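Local structure of aldehyde dehydrogenase (Burkholderia vietnamiensis, 5KF0) at residues A263-A268 and A406-S411; D382-E387 and V392-K397; A417-D422 and D432-G437. The protein probably oxidises aldehydes to carboxylic acids with a nicotinamide cofactor, and binds NADPH in this crystal. All coordinates share one frame; numbering follows the deposited sequence.

Interaction 1 of 3, residues A263-A268 and A406-S411; sequences AAIVDA and ARVNDS
Val-408, on the last turns of helix 401-409, sets CG2 against both Ala-263 and Ile-265, two residues of strand 263-266 whose side chains point from the same face of the sheet, while its CG1 touches Ala-263 only. Taken in chain order, the helical segment first presents Arg-407, whose guanidinium forms salt bridges with Asp-403, a turn earlier in the same helix, and with Glu-396 of strand 392-398. One residue on, Val-408 carries the whole contact. With CG1 trans to the backbone N (chi1 171°), CG2 is swung round to the N side, where it faces both strand side chains. On one flank CG2 meets Ala-263 CB at 3.7 Å; on the other it meets Ile-265 CD1, also at 3.7 Å. Ile-265 CG1 stands 3.8 Å from the same Val-408 CG2, so this methyl rests along the isoleucine's longer branch and not just on its tip. The isoleucine and valine side chains meet at a slant. Val-408 CG1 adds a looser touch, 4.1 Å from Ala-263 CB. The contact is small, about 124 Å², wholly apolar and buried, and it brings the CA atoms of Ala-263 and Val-408 within 6.0 Å. The helix then runs out: Asp-410 centres an inverse gamma turn, with Ser-411 N held weakly to Asn-409 O. Strand 263-266 lies between the parallel strands 298-302 and 416-420. Helix 401-409 covers the face bearing Ala-263 and Ile-265, with Phe-401, Ala-404 and Leu-405 also on Ile-265, while Leu-434 packs against Val-408 from the loop after helix 424-433.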
loop_
_atom_site.group_PDB
_atom_site.type_symbol
_atom_site.label_atom_id
_atom_site.label_comp_id
_atom_site.label_asym_id
_atom_site.label_seq_id
_atom_site.Cartn_x
_atom_site.Cartn_y
_atom_site.Cartn_z
ATOM N N ALA A 263 -25.539 -15.400 12.361
ATOM C CA ALA A 263 -26.241 -16.380 11.543
ATOM C C ALA A 263 -25.288 -17.130 10.615
ATOM O O ALA A 263 -24.289 -16.578 10.133
ATOM C CB ALA A 263 -27.326 -15.708 10.687
ATOM N N ALA A 264 -25.643 -18.386 10.329
ATOM C CA ALA A 264 -24.996 -19.172 9.283
ATOM C C ALA A 264 -26.046 -19.616 8.276
ATOM O O ALA A 264 -27.111 -20.106 8.669
ATOM C CB ALA A 264 -24.296 -20.402 9.866
ATOM N N ILE A 265 -25.749 -19.443 6.986
ATOM C CA ILE A 265 -26.617 -19.890 5.896
ATOM C C ILE A 265 -26.040 -21.165 5.303
ATOM O O ILE A 265 -24.835 -21.229 5.022
ATOM C CB ILE A 265 -26.733 -18.812 4.804
ATOM C CG1 ILE A 265 -27.471 -17.587 5.338
ATOM C CG2 ILE A 265 -27.441 -19.383 3.563
ATOM C CD1 ILE A 265 -27.400 -16.388 4.395
ATOM N N VAL A 266 -26.893 -22.171 5.093
ATOM C CA VAL A 266 -26.518 -23.407 4.404
ATOM C C VAL A 266 -27.241 -23.419 3.061
ATOM O O VAL A 266 -28.471 -23.554 3.007
ATOM C CB VAL A 266 -26.864 -24.654 5.225
ATOM C CG1 VAL A 266 -26.432 -25.917 4.468
ATOM C CG2 VAL A 266 -26.210 -24.580 6.619
ATOM N N ASP A 267 -26.482 -23.286 1.974
ATOM C CA ASP A 267 -27.037 -23.163 0.630
ATOM C C ASP A 267 -27.463 -24.526 0.080
ATOM O O ASP A 267 -27.147 -25.588 0.627
ATOM C CB ASP A 267 -25.998 -22.512 -0.297
ATOM C CG ASP A 267 -26.611 -21.781 -1.479
ATOM O OD1 ASP A 267 -25.828 -21.148 -2.224
ATOM O OD2 ASP A 267 -27.848 -21.825 -1.681
ATOM N N ALA A 268 -28.177 -24.471 -1.047
ATOM C CA ALA A 268 -28.775 -25.652 -1.660
ATOM C C ALA A 268 -27.750 -26.638 -2.212
ATOM O O ALA A 268 -28.113 -27.792 -2.479
ATOM C CB ALA A 268 -29.727 -25.205 -2.775
ATOM N N ALA A 406 -31.758 -11.421 3.651
ATOM C CA ALA A 406 -32.597 -10.451 4.345
ATOM C C ALA A 406 -32.836 -10.866 5.789
ATOM O O ALA A 406 -32.886 -10.019 6.688
ATOM C CB ALA A 406 -33.924 -10.284 3.608
ATOM N N ARG A 407 -32.979 -12.166 6.037
ATOM C CA ARG A 407 -33.250 -12.604 7.399
ATOM C C ARG A 407 -31.997 -12.546 8.270
ATOM O O ARG A 407 -32.095 -12.239 9.461
ATOM C CB ARG A 407 -33.879 -13.996 7.362
ATOM C CG ARG A 407 -35.330 -13.895 6.883
ATOM C CD ARG A 407 -35.885 -15.181 6.274
ATOM N NE ARG A 407 -36.120 -16.201 7.285
ATOM C CZ ARG A 407 -36.443 -17.463 7.009
ATOM N NH1 ARG A 407 -36.562 -17.864 5.747
ATOM N NH2 ARG A 407 -36.633 -18.327 7.995
ATOM N N VAL A 408 -30.816 -12.790 7.701
ATOM C CA VAL A 408 -29.587 -12.529 8.449
ATOM C C VAL A 408 -29.540 -11.063 8.877
ATOM O O VAL A 408 -29.210 -10.735 10.024
ATOM C CB VAL A 408 -28.349 -12.905 7.612
ATOM C CG1 VAL A 408 -27.062 -12.425 8.320
ATOM C CG2 VAL A 408 -28.299 -14.418 7.357
ATOM N N ASN A 409 -29.860 -10.158 7.947
ATOM C CA ASN A 409 -29.837 -8.722 8.217
ATOM C C ASN A 409 -30.973 -8.263 9.122
ATOM O O ASN A 409 -30.949 -7.113 9.571
ATOM C CB ASN A 409 -29.920 -7.931 6.906
ATOM C CG ASN A 409 -28.598 -7.866 6.162
ATOM O OD1 ASN A 409 -27.529 -7.974 6.753
ATOM N ND2 ASN A 409 -28.677 -7.662 4.837
ATOM N N ASP A 410 -31.977 -9.111 9.373
ATOM C CA ASP A 410 -33.132 -8.752 10.193
ATOM C C ASP A 410 -32.729 -8.809 11.667
ATOM O O ASP A 410 -33.091 -9.720 12.415
ATOM C CB ASP A 410 -34.297 -9.685 9.886
ATOM C CG ASP A 410 -35.468 -9.482 10.829
ATOM O OD1 ASP A 410 -35.724 -8.304 11.194
ATOM O OD2 ASP A 410 -36.107 -10.494 11.224
ATOM N N SER A 411 -31.953 -7.802 12.070
ATOM C CA SER A 411 -31.279 -7.806 13.359
ATOM C C SER A 411 -30.790 -6.401 13.666
ATOM O O SER A 411 -30.502 -5.624 12.748
ATOM C CB SER A 411 -30.080 -8.765 13.353
ATOM O OG SER A 411 -29.373 -8.691 14.584
#

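Interaction 2 of 3, residues D382-E387 and V392-K397. With NDP (NADPH dihydro-nicotinamide-adenine-dinucleotide phosphate), chain E.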
loop_
_atom_site.group_PDB
_atom_site.type_symbol
_atom_site.label_atom_id
_atom_site.label_comp_id
_atom_site.label_asym_id
_atom_site.label_seq_id
_atom_site.Cartn_x
_atom_site.Cartn_y
_atom_site.Cartn_z
ATOM N N ASP A 382 -37.299 -12.788 21.836
ATOM C CA ASP A 382 -36.014 -12.442 22.438
ATOM C C ASP A 382 -34.941 -13.458 22.077
ATOM O O ASP A 382 -33.787 -13.091 21.838
ATOM C CB ASP A 382 -36.142 -12.349 23.960
ATOM C CG ASP A 382 -36.890 -11.116 24.414
ATOM O OD1 ASP A 382 -37.074 -10.186 23.603
ATOM O OD2 ASP A 382 -37.294 -11.079 25.596
ATOM N N LEU A 383 -35.298 -14.746 22.057
ATOM C CA LEU A 383 -34.318 -15.772 21.717
ATOM C C LEU A 383 -33.778 -15.583 20.310
ATOM O O LEU A 383 -32.640 -15.971 20.030
ATOM C CB LEU A 383 -34.941 -17.164 21.865
ATOM C CG LEU A 383 -33.967 -18.338 21.758
ATOM C CD1 LEU A 383 -33.048 -18.360 22.977
ATOM C CD2 LEU A 383 -34.711 -19.652 21.642
ATOM N N TYR A 384 -34.582 -14.999 19.414
ATOM C CA TYR A 384 -34.142 -14.744 18.047
ATOM C C TYR A 384 -33.298 -13.478 17.962
ATOM O O TYR A 384 -32.229 -13.478 17.343
ATOM C CB TYR A 384 -35.354 -14.627 17.110
ATOM C CG TYR A 384 -34.954 -14.698 15.653
ATOM C CD1 TYR A 384 -34.966 -15.909 14.971
ATOM C CD2 TYR A 384 -34.532 -13.561 14.969
ATOM C CE1 TYR A 384 -34.565 -15.988 13.652
ATOM C CE2 TYR A 384 -34.136 -13.631 13.645
ATOM C CZ TYR A 384 -34.156 -14.849 12.994
ATOM O OH TYR A 384 -33.740 -14.936 11.685
ATOM N N ARG A 385 -33.763 -12.398 18.590
ATOM C CA ARG A 385 -33.285 -11.049 18.301
ATOM C C ARG A 385 -32.210 -10.546 19.252
ATOM O O ARG A 385 -31.417 -9.680 18.864
ATOM C CB ARG A 385 -34.451 -10.057 18.346
ATOM C CG ARG A 385 -35.587 -10.407 17.409
ATOM C CD ARG A 385 -36.430 -9.181 17.047
ATOM N NE ARG A 385 -35.730 -8.304 16.099
ATOM C CZ ARG A 385 -35.672 -8.521 14.788
ATOM N NH1 ARG A 385 -36.256 -9.601 14.267
ATOM N NH2 ARG A 385 -35.017 -7.672 14.004
ATOM N N LYS A 386 -32.196 -11.014 20.494
ATOM C CA LYS A 386 -31.177 -10.559 21.425
ATOM C C LYS A 386 -29.992 -11.521 21.398
ATOM O O LYS A 386 -30.034 -12.578 20.768
ATOM C CB LYS A 386 -31.756 -10.434 22.835
ATOM C CG LYS A 386 -32.953 -9.487 22.931
ATOM C CD LYS A 386 -33.379 -9.328 24.389
ATOM C CE LYS A 386 -34.550 -8.377 24.532
ATOM N NZ LYS A 386 -34.219 -7.012 24.050
ATOM N N GLU A 387 -28.918 -11.150 22.096
ATOM C CA GLU A 387 -27.708 -11.970 22.092
ATOM C C GLU A 387 -27.862 -13.109 23.098
ATOM O O GLU A 387 -27.843 -12.883 24.315
ATOM C CB GLU A 387 -26.479 -11.118 22.400
ATOM C CG GLU A 387 -25.182 -11.912 22.275
ATOM C CD GLU A 387 -23.948 -11.040 22.437
ATOM O OE1 GLU A 387 -22.888 -11.408 21.894
ATOM O OE2 GLU A 387 -24.036 -10.000 23.130
ATOM N N VAL A 392 -27.474 -22.296 22.914
ATOM C CA VAL A 392 -28.751 -22.430 22.227
ATOM C C VAL A 392 -28.587 -21.920 20.806
ATOM O O VAL A 392 -27.973 -20.870 20.584
ATOM C CB VAL A 392 -29.865 -21.636 22.939
ATOM C CG1 VAL A 392 -31.181 -21.735 22.158
ATOM C CG2 VAL A 392 -30.031 -22.118 24.368
ATOM N N ALA A 393 -29.150 -22.647 19.847
ATOM C CA ALA A 393 -29.214 -22.190 18.472
ATOM C C ALA A 393 -30.605 -22.464 17.928
ATOM O O ALA A 393 -31.313 -23.365 18.390
ATOM C CB ALA A 393 -28.152 -22.872 17.591
ATOM N N ILE A 394 -30.973 -21.670 16.926
ATOM C CA ILE A 394 -32.284 -21.771 16.304
ATOM C C ILE A 394 -32.096 -22.162 14.846
ATOM O O ILE A 394 -31.197 -21.669 14.150
ATOM C CB ILE A 394 -33.112 -20.473 16.446
ATOM C CG1 ILE A 394 -32.570 -19.344 15.566
ATOM C CG2 ILE A 394 -33.177 -20.041 17.907
ATOM C CD1 ILE A 394 -33.316 -19.182 14.255
ATOM N N LEU A 395 -32.946 -23.080 14.396
ATOM C CA LEU A 395 -32.888 -23.634 13.050
ATOM C C LEU A 395 -34.106 -23.146 12.279
ATOM O O LEU A 395 -35.235 -23.244 12.773
ATOM C CB LEU A 395 -32.859 -25.166 13.103
ATOM C CG LEU A 395 -32.900 -25.908 11.770
ATOM C CD1 LEU A 395 -31.630 -25.647 11.002
ATOM C CD2 LEU A 395 -33.097 -27.404 12.000
ATOM N N GLU A 396 -33.882 -22.590 11.090
ATOM C CA GLU A 396 -34.991 -22.115 10.272
ATOM C C GLU A 396 -34.695 -22.414 8.803
ATOM O O GLU A 396 -33.569 -22.760 8.428
ATOM C CB GLU A 396 -35.273 -20.617 10.518
ATOM C CG GLU A 396 -34.053 -19.690 10.415
ATOM C CD GLU A 396 -34.371 -18.221 10.732
ATOM O OE1 GLU A 396 -35.568 -17.845 10.770
ATOM O OE2 GLU A 396 -33.418 -17.438 10.950
ATOM N N LYS A 397 -35.731 -22.281 7.976
ATOM C CA LYS A 397 -35.755 -22.778 6.604
ATOM C C LYS A 397 -35.918 -21.614 5.630
ATOM O O LYS A 397 -36.631 -20.652 5.924
ATOM C CB LYS A 397 -36.915 -23.784 6.444
ATOM C CG LYS A 397 -37.021 -24.480 5.094
ATOM C CD LYS A 397 -38.300 -25.345 5.019
ATOM C CE LYS A 397 -38.244 -26.506 5.989
ATOM N NZ LYS A 397 -39.381 -27.456 5.778
HETATM P PA NDP E . -19.841 -6.715 29.896
HETATM O O1A NDP E . -20.310 -5.607 29.013
HETATM O O2A NDP E . -20.863 -7.081 30.973
HETATM O O5B NDP E . -18.455 -6.380 30.597
HETATM C C5B NDP E . -17.310 -6.159 29.736
HETATM C C4B NDP E . -16.303 -5.320 30.476
HETATM O O4B NDP E . -16.828 -3.985 30.658
HETATM C C3B NDP E . -15.945 -5.824 31.880
HETATM O O3B NDP E . -14.580 -5.538 32.175
HETATM C C2B NDP E . -16.857 -4.966 32.758
HETATM O O2B NDP E . -16.399 -4.797 34.116
HETATM C C1B NDP E . -16.726 -3.644 32.024
HETATM N N9A NDP E . -17.763 -2.671 32.343
HETATM C C8A NDP E . -19.121 -2.847 32.382
HETATM N N7A NDP E . -19.792 -1.750 32.645
HETATM C C5A NDP E . -18.806 -0.789 32.793
HETATM C C6A NDP E . -18.856 0.592 33.070
HETATM N N6A NDP E . -19.989 1.269 33.292
HETATM N N1A NDP E . -17.682 1.263 33.129
HETATM C C2A NDP E . -16.545 0.593 32.932
HETATM N N3A NDP E . -16.371 -0.706 32.670
HETATM C C4A NDP E . -17.549 -1.343 32.614
HETATM O O3 NDP E . -19.522 -7.987 29.000
HETATM P PN NDP E . -19.100 -9.481 29.351
HETATM O O1N NDP E . -17.861 -9.473 30.168
HETATM O O2N NDP E . -20.302 -10.147 29.969
HETATM O O5D NDP E . -18.771 -10.140 27.947
HETATM C C5D NDP E . -19.753 -10.609 27.008
HETATM C C4D NDP E . -20.000 -9.534 25.980
HETATM O O4D NDP E . -18.757 -9.199 25.305
HETATM C C3D NDP E . -20.981 -9.976 24.892
HETATM O O3D NDP E . -21.913 -8.959 24.544
HETATM C C2D NDP E . -20.045 -10.327 23.737
HETATM O O2D NDP E . -20.615 -10.314 22.433
HETATM C C1D NDP E . -18.965 -9.267 23.907
HETATM N N1N NDP E . -17.765 -9.718 23.213
HETATM C C2N NDP E . -17.252 -9.025 22.141
HETATM C C3N NDP E . -16.245 -9.501 21.383
HETATM C C7N NDP E . -15.637 -8.711 20.279
HETATM O O7N NDP E . -14.428 -8.865 20.053
HETATM N N7N NDP E . -16.416 -7.928 19.536
HETATM C C4N NDP E . -15.725 -10.874 21.616
HETATM C C5N NDP E . -16.107 -11.371 22.969
HETATM C C6N NDP E . -17.109 -10.835 23.641
HETATM P P2B NDP E . -16.792 -5.878 35.286
HETATM O O1X NDP E . -17.452 -7.035 34.636
HETATM O O2X NDP E . -15.477 -6.133 35.961
HETATM O O3X NDP E . -17.713 -5.151 36.243
#
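Tyr-384 and Leu-383, consecutive residues of the short helix 382-385, reach across to Ile-394 and its neighbours on strand 392-398, and these three side chains bury the most surface. The tyrosine carries the polar part. With CG anti to the backbone N (chi1 -166°), its ring extends along the strand until the hydroxyl meets Glu-396. Tyr-384 OH donates to Glu-396 OE2 (2.6 Å), which accepts with its syn lone pair. The carboxylate stands at the ring edge, near its plane, with the two planes 73° apart. This hydroxyl also bonds Arg-298, and Glu-396 OE1 pairs with Arg-407, so a chain of charged and polar groups probably holds the phenol and the carboxylate in place. Ile-394 has two deposited conformers; in the one described here its CD1 lies obliquely against the ring, 3.5 Å from Tyr-384 CE1. Leu-383 closes the apolar end. Its CD2 slides past Ile-394 CG2 at 4.1 Å, and its CD1 approaches Val-392 CG1 at 3.9 Å, the leucine crossing the valine at about a right angle. Both Ile-394 approaches hold for that conformer and are less certain. Beyond the helix the chain carries Glu-387 to the cofactor. Its fully extended side chain grips the nicotinamide ribose with both carboxylate oxygens: O2D of NADPH donates to Glu-387 OE1 at 2.6 Å, while O3D donates to Glu-387 OE2 at 2.8 Å. Two bonds to adjacent hydroxyls fix the ribose against the carboxylate. The helix bridges the parallel neighbours 368-375 and 392-398 in a beta-alpha-beta unit, and the glutamate after it, clasping the nicotinamide ribose, is an arrangement characteristic of the aldehyde dehydrogenase cofactor site.

Interaction 3 of 3, residues A417-D422 and D432-G437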
loop_
_atom_site.group_PDB
_atom_site.type_symbol
_atom_site.label_atom_id
_atom_site.label_comp_id
_atom_site.label_asym_id
_atom_site.label_seq_id
_atom_site.Cartn_x
_atom_site.Cartn_y
_atom_site.Cartn_z
ATOM N N ALA A 417 -21.251 -13.073 9.678
ATOM C CA ALA A 417 -22.189 -14.070 9.171
ATOM C C ALA A 417 -21.394 -15.099 8.382
ATOM O O ALA A 417 -20.319 -14.796 7.865
ATOM C CB ALA A 417 -23.271 -13.445 8.262
ATOM N N GLY A 418 -21.926 -16.318 8.287
ATOM C CA GLY A 418 -21.297 -17.376 7.515
ATOM C C GLY A 418 -22.238 -17.905 6.446
ATOM O O GLY A 418 -23.458 -17.943 6.632
ATOM N N VAL A 419 -21.659 -18.318 5.315
ATOM C CA VAL A 419 -22.430 -18.879 4.204
ATOM C C VAL A 419 -21.703 -20.112 3.687
ATOM O O VAL A 419 -20.609 -19.996 3.122
ATOM C CB VAL A 419 -22.641 -17.888 3.047
ATOM C CG1 VAL A 419 -23.587 -18.517 2.014
ATOM C CG2 VAL A 419 -23.189 -16.550 3.546
ATOM N N PHE A 420 -22.316 -21.281 3.851
ATOM C CA PHE A 420 -21.815 -22.509 3.237
ATOM C C PHE A 420 -22.396 -22.580 1.830
ATOM O O PHE A 420 -23.573 -22.895 1.646
ATOM C CB PHE A 420 -22.199 -23.731 4.067
ATOM C CG PHE A 420 -21.538 -23.782 5.422
ATOM C CD1 PHE A 420 -20.294 -24.386 5.585
ATOM C CD2 PHE A 420 -22.172 -23.244 6.536
ATOM C CE1 PHE A 420 -19.683 -24.448 6.838
ATOM C CE2 PHE A 420 -21.568 -23.301 7.795
ATOM C CZ PHE A 420 -20.325 -23.895 7.940
ATOM N N THR A 421 -21.567 -22.275 0.832
ATOM C CA THR A 421 -21.970 -22.289 -0.571
ATOM C C THR A 421 -20.727 -22.538 -1.415
ATOM O O THR A 421 -19.613 -22.193 -1.007
ATOM C CB THR A 421 -22.635 -20.964 -1.007
ATOM O OG1 THR A 421 -23.133 -21.094 -2.346
ATOM C CG2 THR A 421 -21.631 -19.789 -0.966
ATOM N N ASP A 422 -20.922 -23.153 -2.581
ATOM C CA ASP A 422 -19.883 -23.203 -3.602
ATOM C C ASP A 422 -20.193 -22.273 -4.765
ATOM O O ASP A 422 -19.444 -22.256 -5.745
ATOM C CB ASP A 422 -19.682 -24.636 -4.113
ATOM C CG ASP A 422 -18.391 -24.795 -4.944
ATOM O OD1 ASP A 422 -17.326 -24.375 -4.461
ATOM O OD2 ASP A 422 -18.456 -25.324 -6.062
ATOM N N ASP A 432 -21.916 -8.445 -1.028
ATOM C CA ASP A 432 -22.576 -7.177 -1.344
ATOM C C ASP A 432 -23.591 -6.771 -0.283
ATOM O O ASP A 432 -23.716 -5.585 0.042
ATOM C CB ASP A 432 -23.345 -7.273 -2.668
ATOM C CG ASP A 432 -22.469 -7.290 -3.904
ATOM O OD1 ASP A 432 -21.245 -7.069 -3.834
ATOM O OD2 ASP A 432 -23.060 -7.503 -4.990
ATOM N N GLU A 433 -24.393 -7.731 0.196
ATOM C CA GLU A 433 -25.660 -7.412 0.841
ATOM C C GLU A 433 -25.688 -7.630 2.345
ATOM O O GLU A 433 -26.538 -7.031 3.015
ATOM C CB GLU A 433 -26.800 -8.239 0.221
ATOM C CG GLU A 433 -27.028 -7.974 -1.264
ATOM C CD GLU A 433 -27.369 -6.523 -1.535
ATOM O OE1 GLU A 433 -28.215 -5.969 -0.803
ATOM O OE2 GLU A 433 -26.785 -5.941 -2.471
ATOM N N LEU A 434 -24.810 -8.466 2.896
ATOM C CA LEU A 434 -24.847 -8.728 4.334
ATOM C C LEU A 434 -24.199 -7.566 5.074
ATOM O O LEU A 434 -23.010 -7.288 4.879
ATOM C CB LEU A 434 -24.145 -10.041 4.669
ATOM C CG LEU A 434 -24.930 -11.274 4.205
ATOM C CD1 LEU A 434 -24.135 -12.547 4.555
ATOM C CD2 LEU A 434 -26.340 -11.322 4.820
ATOM N N GLU A 435 -24.981 -6.893 5.928
ATOM C CA GLU A 435 -24.484 -5.720 6.655
ATOM C C GLU A 435 -23.803 -6.195 7.935
ATOM O O GLU A 435 -24.344 -6.140 9.046
ATOM C CB GLU A 435 -25.599 -4.720 6.936
ATOM C CG GLU A 435 -25.011 -3.392 7.414
ATOM C CD GLU A 435 -26.016 -2.268 7.556
ATOM O OE1 GLU A 435 -27.229 -2.491 7.359
ATOM O OE2 GLU A 435 -25.570 -1.142 7.871
ATOM N N VAL A 436 -22.569 -6.676 7.754
ATOM C CA VAL A 436 -21.747 -7.229 8.819
ATOM C C VAL A 436 -20.318 -6.745 8.611
ATOM O O VAL A 436 -19.935 -6.290 7.526
ATOM C CB VAL A 436 -21.775 -8.780 8.841
ATOM C CG1 VAL A 436 -23.170 -9.297 9.163
ATOM C CG2 VAL A 436 -21.340 -9.326 7.491
ATOM N N GLY A 437 -19.526 -6.847 9.672
ATOM C CA GLY A 437 -18.102 -6.585 9.532
ATOM C C GLY A 437 -17.425 -7.601 8.634
ATOM O O GLY A 437 -16.621 -7.243 7.768
#
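A beta-alpha-beta unit made of strand 416-420, helix 424-433 and strand 438-441 is closed by this contact, in which the connection out of the helix folds back over the first strand: Leu-434 packs on Ala-417 and Val-419, and Val-436 on Ala-417. Leu-434 does most of the work. Its CG is turned to the N side (chi1 -71°) and the chain runs on extended (chi2 179°), which sends CD1 ahead toward the strand. That methyl meets Ala-417 CB at 3.9 Å and Val-419 CG2 at 4.2 Å, bridging two side chains from the same face of the strand; Gly-418 lies between them in sequence. Val-436 joins at the Ala-417 end, its CG1 standing 4.2 Å from Ala-417 CB. Ala-417 CB thus touches both Leu-434 and Val-436. Between these two, Glu-435 centres an inverse gamma turn, with Val-436 N weakly bonded to Leu-434 O at 3.0 Å, and both flanking side chains point toward the strand. The packing is buried and apolar throughout, with about 143 Å² covered, and its distances are those of ordinary van der Waals contact. Nearby, Asn-409 is bonded through ND2 to Glu-433 O and through OD1 to Glu-435 N. The polar ends of the segments serve the assembly: Asp-432 pairs with Arg-148 of the second subunit and Arg-484 of the fourth, while Asp-422 bonds Ser-423 and Thr-425 of the third. Strands 416-420 and 438-441 run parallel as neighbours, and a helix leading back across one face to bring the chain from one to the next is the usual crossover of an alpha/beta sheet.

Overall arrangement
All three contacts reach one mixed sheet; five of the six segments fall between 382 and 437, whereas 263-268 comes from far earlier. Interactions 1 and 3 are the closest pair, centres about 8 Å apart: their strands are neighbours, with Ile-265 N 2.8 Å from Gly-418 O, and Asp-267 OD1 lies 2.7 Å from Thr-421 OG1. Interactions 1 and 2, centres about 11 Å apart, are tied by the salt bridge of Asp-410 OD1 with Arg-385 NH2 at 3.0 Å. Interactions 2 and 3 do not touch (centres about 17 Å, nearest atoms about 11 Å apart). Interaction 2 alone binds NADPH, through Glu-387; the side chain of Val-436 is about 12 Å from it.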